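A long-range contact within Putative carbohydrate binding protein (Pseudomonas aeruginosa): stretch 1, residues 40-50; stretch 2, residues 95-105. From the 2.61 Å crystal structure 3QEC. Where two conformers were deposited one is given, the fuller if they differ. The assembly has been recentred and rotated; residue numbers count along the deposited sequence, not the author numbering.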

# COMPACT_ATOMS: atom_id res chain seq x y z
N GLN A 40 6.09 10.36 11.69
CA GLN A 40 4.65 10.29 11.92
C GLN A 40 4.18 8.84 11.71
O GLN A 40 4.19 8.36 10.58
CB GLN A 40 3.91 11.27 11.00
CG GLN A 40 2.38 11.22 11.11
CD GLN A 40 1.84 11.70 12.44
OE1 GLN A 40 2.18 12.78 12.93
NE2 GLN A 40 0.97 10.90 13.05
N LYS A 41 3.80 8.16 12.79
CA LYS A 41 3.29 6.78 12.76
C LYS A 41 1.88 6.76 12.18
O LYS A 41 1.09 7.68 12.44
CB LYS A 41 3.30 6.14 14.17
CG LYS A 41 4.70 5.87 14.70
CD LYS A 41 4.66 5.11 16.02
CE LYS A 41 6.01 5.00 16.69
NZ LYS A 41 5.90 4.39 18.04
N GLY A 42 1.56 5.73 11.41
CA GLY A 42 0.24 5.57 10.82
C GLY A 42 -0.65 4.73 11.71
O GLY A 42 -0.63 3.51 11.62
N THR A 43 -1.43 5.39 12.59
CA THR A 43 -2.30 4.72 13.54
C THR A 43 -3.72 4.59 12.98
O THR A 43 -4.19 5.51 12.32
CB THR A 43 -2.28 5.45 14.89
OG1 THR A 43 -2.87 6.74 14.73
CG2 THR A 43 -0.87 5.59 15.46
N ASN A 44 -4.39 3.44 13.24
CA ASN A 44 -5.76 3.12 12.80
C ASN A 44 -5.94 3.43 11.28
O ASN A 44 -6.98 3.93 10.85
CB ASN A 44 -6.79 3.85 13.68
CG ASN A 44 -8.20 3.33 13.59
OD1 ASN A 44 -9.14 4.11 13.41
ND2 ASN A 44 -8.39 2.02 13.74
N THR A 45 -4.92 3.07 10.48
CA THR A 45 -4.83 3.30 9.04
C THR A 45 -4.94 1.97 8.30
O THR A 45 -4.31 0.99 8.71
CB THR A 45 -3.50 4.02 8.73
OG1 THR A 45 -3.48 5.26 9.45
CG2 THR A 45 -3.31 4.31 7.25
N LYS A 46 -5.74 1.94 7.21
CA LYS A 46 -5.94 0.76 6.39
C LYS A 46 -4.71 0.48 5.52
O LYS A 46 -4.11 1.41 4.97
CB LYS A 46 -7.20 0.88 5.52
CG LYS A 46 -8.47 0.63 6.30
CD LYS A 46 -9.71 0.67 5.42
CE LYS A 46 -10.99 0.52 6.22
NZ LYS A 46 -12.19 0.53 5.35
N VAL A 47 -4.31 -0.80 5.45
CA VAL A 47 -3.18 -1.34 4.68
C VAL A 47 -3.74 -2.42 3.74
O VAL A 47 -4.48 -3.28 4.18
CB VAL A 47 -2.03 -1.88 5.59
CG1 VAL A 47 -0.89 -2.47 4.77
CG2 VAL A 47 -1.49 -0.79 6.52
N ALA A 48 -3.41 -2.33 2.45
CA ALA A 48 -3.86 -3.28 1.42
C ALA A 48 -2.73 -4.21 0.99
O ALA A 48 -1.58 -3.78 0.86
CB ALA A 48 -4.40 -2.53 0.21
N LEU A 49 -3.07 -5.48 0.75
CA LEU A 49 -2.13 -6.49 0.27
C LEU A 49 -2.80 -7.23 -0.90
O LEU A 49 -3.87 -7.82 -0.71
CB LEU A 49 -1.75 -7.44 1.43
CG LEU A 49 -0.82 -8.60 1.09
CD1 LEU A 49 0.62 -8.17 1.18
CD2 LEU A 49 -1.08 -9.75 2.02
N GLU A 50 -2.23 -7.13 -2.11
CA GLU A 50 -2.82 -7.72 -3.31
C GLU A 50 -1.77 -8.32 -4.27
O GLU A 50 -0.62 -7.91 -4.20
CB GLU A 50 -3.63 -6.65 -4.06
CG GLU A 50 -2.83 -5.48 -4.61
CD GLU A 50 -3.74 -4.44 -5.23
OE1 GLU A 50 -4.46 -4.78 -6.20
OE2 GLU A 50 -3.78 -3.30 -4.71
N GLN A 95 -2.56 1.33 17.50
CA GLN A 95 -2.17 2.59 18.13
C GLN A 95 -0.65 2.88 17.98
O GLN A 95 -0.22 4.01 18.25
CB GLN A 95 -2.61 2.61 19.62
CG GLN A 95 -2.25 1.35 20.48
CD GLN A 95 -3.01 0.05 20.20
OE1 GLN A 95 -4.16 0.01 19.71
NE2 GLN A 95 -2.37 -1.07 20.52
N ASN A 96 0.16 1.90 17.51
CA ASN A 96 1.60 2.07 17.34
C ASN A 96 2.05 1.90 15.89
O ASN A 96 3.25 1.80 15.62
CB ASN A 96 2.36 1.10 18.23
CG ASN A 96 2.26 1.45 19.69
OD1 ASN A 96 1.54 0.79 20.45
ND2 ASN A 96 2.98 2.49 20.12
N GLY A 97 1.10 1.90 14.96
CA GLY A 97 1.37 1.77 13.53
C GLY A 97 1.71 0.36 13.07
O GLY A 97 2.18 0.19 11.95
N ARG A 98 1.46 -0.65 13.93
CA ARG A 98 1.75 -2.05 13.62
C ARG A 98 0.54 -2.69 12.96
O ARG A 98 -0.58 -2.48 13.41
CB ARG A 98 2.16 -2.86 14.87
CG ARG A 98 3.15 -2.16 15.81
CD ARG A 98 3.56 -3.03 16.98
NE ARG A 98 3.49 -2.31 18.26
CZ ARG A 98 2.51 -2.45 19.15
NH1 ARG A 98 1.50 -3.28 18.92
NH2 ARG A 98 2.53 -1.76 20.28
N PHE A 99 0.78 -3.47 11.89
CA PHE A 99 -0.24 -4.23 11.16
C PHE A 99 0.15 -5.71 11.08
O PHE A 99 1.33 -6.04 11.20
CB PHE A 99 -0.47 -3.65 9.75
CG PHE A 99 0.74 -3.64 8.84
CD1 PHE A 99 1.12 -4.78 8.14
CD2 PHE A 99 1.48 -2.46 8.65
CE1 PHE A 99 2.24 -4.77 7.30
CE2 PHE A 99 2.58 -2.44 7.80
CZ PHE A 99 2.95 -3.59 7.12
N ASP A 100 -0.84 -6.58 10.88
CA ASP A 100 -0.65 -8.03 10.79
C ASP A 100 -1.62 -8.63 9.77
O ASP A 100 -2.77 -8.20 9.70
CB ASP A 100 -0.87 -8.69 12.18
CG ASP A 100 0.00 -8.14 13.29
OD1 ASP A 100 1.15 -8.60 13.43
OD2 ASP A 100 -0.45 -7.21 14.00
N PHE A 101 -1.17 -9.63 9.00
CA PHE A 101 -1.96 -10.39 8.04
C PHE A 101 -1.78 -11.85 8.35
O PHE A 101 -0.68 -12.26 8.74
CB PHE A 101 -1.55 -10.10 6.59
CG PHE A 101 -1.88 -8.73 6.04
CD1 PHE A 101 -0.96 -7.68 6.16
CD2 PHE A 101 -3.05 -8.51 5.33
CE1 PHE A 101 -1.24 -6.42 5.62
CE2 PHE A 101 -3.33 -7.25 4.78
CZ PHE A 101 -2.43 -6.21 4.94
N ASP A 102 -2.84 -12.65 8.20
CA ASP A 102 -2.78 -14.08 8.46
C ASP A 102 -3.28 -14.85 7.22
O ASP A 102 -3.93 -14.27 6.36
CB ASP A 102 -3.59 -14.43 9.73
CG ASP A 102 -5.06 -14.08 9.66
OD1 ASP A 102 -5.84 -14.86 9.05
OD2 ASP A 102 -5.44 -13.02 10.22
N HIS A 103 -2.94 -16.16 7.14
CA HIS A 103 -3.31 -17.07 6.04
C HIS A 103 -2.95 -16.49 4.65
O HIS A 103 -3.73 -16.59 3.70
CB HIS A 103 -4.79 -17.45 6.13
CG HIS A 103 -5.10 -18.25 7.36
ND1 HIS A 103 -5.67 -17.65 8.48
CD2 HIS A 103 -4.81 -19.54 7.65
CE1 HIS A 103 -5.75 -18.61 9.39
NE2 HIS A 103 -5.24 -19.76 8.94
N ILE A 104 -1.73 -15.93 4.53
CA ILE A 104 -1.25 -15.35 3.28
C ILE A 104 -0.68 -16.46 2.36
O ILE A 104 0.28 -17.15 2.73
CB ILE A 104 -0.23 -14.18 3.51
CG1 ILE A 104 -0.87 -13.01 4.28
CG2 ILE A 104 0.42 -13.68 2.19
CD1 ILE A 104 -2.31 -12.61 3.86
N PRO A 105 -1.24 -16.58 1.13
CA PRO A 105 -0.73 -17.57 0.17
C PRO A 105 0.68 -17.27 -0.34
O PRO A 105 1.15 -16.13 -0.28
CB PRO A 105 -1.71 -17.45 -1.00
CG PRO A 105 -2.93 -16.86 -0.43
CD PRO A 105 -2.41 -15.87 0.56

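The residues that touch are at least 52 apart in the sequence, and the two stretches bury 490 Å² between them, counting both sides. No hydrogen bond crosses the contact. Strand 46-50 and strand 98-102 run in roughly the same direction, at 36° to each other, and their axes come no closer than 8.9 Å. That spacing is too wide for backbone pairing, so side chains fill the gap. The backbones draw together at the loops, where the CA atoms of Thr 43 and Gly 97 are 4.7 Å apart.

Gln 40 does not reach stretch 2. Its NE2 donates a hydrogen bond to Lys 41 O within its own stretch, at 3.3 Å.

Lys 41 points toward stretch 2. Its side chain is extended, with chi2 to chi4 all t, and it runs along the loop at Asn 96. Lys 41 CD lies 3.6 Å from Asn 96 O. The closest approach is made by the aliphatic part of the chain. The amine forms no bond here: Lys 41 NZ is 4.1 Å from Asn 96 ND2, and both groups are donors.

Gly 42 makes the close backbone contact. Its carbonyl oxygen, Gly 42 O, sits 3.3 Å from Gly 97 CA, with an angle of 146° at the hydrogen. This is a CA-H...O contact, weaker than a conventional hydrogen bond. Gly 97 has a positive phi of 76°, which by itself favours glycine. An ideal CB on Gly 97 would point toward stretch 1, 3.6 Å from Gly 42 O and 3.7 Å from Lys 41 CB. These are contact distances and not clashes, so the positive phi is the clearer reason for glycine.

Thr 43 points sideways, yet its methyl still reaches the other loop. Thr 43 CG2 is 3.3 Å from Gln 95 O, a close van der Waals approach. The backbone oxygen of Thr 43 serves its own stretch, as Thr 45 OG1 donates to Thr 43 O at 3.0 Å. Asn 44, Thr 45 and Lys 46 make no contact with stretch 2.

At Val 47 the packing becomes apolar. The residue points toward stretch 2, and its side chain meets two rings. Val 47 CG2 lies 4.0 Å from Phe 99 CD2, and Val 47 CG1 lies 4.0 Å from Phe 101 CZ. Val 47 O also approaches the edge of the second ring, 3.7 Å from Phe 101 CZ. Ring hydrogens carry a slight positive charge, so a carbonyl oxygen is a reasonable neighbour there.

Ala 48 points away, as strand alternation requires between Val 47 and Leu 49.

Leu 49 points back toward stretch 2 and is buried. Leu 49 CB stands over one face of the Phe 101 ring, 4.1 Å from its centroid and 27° off the normal, in a CH-pi contact. Further out, Leu 49 CD2 meets Ile 104 CD1 at 3.6 Å. Ile 104 follows the corner at 103, so Leu 49 spans the turn. Glu 50 is out of reach.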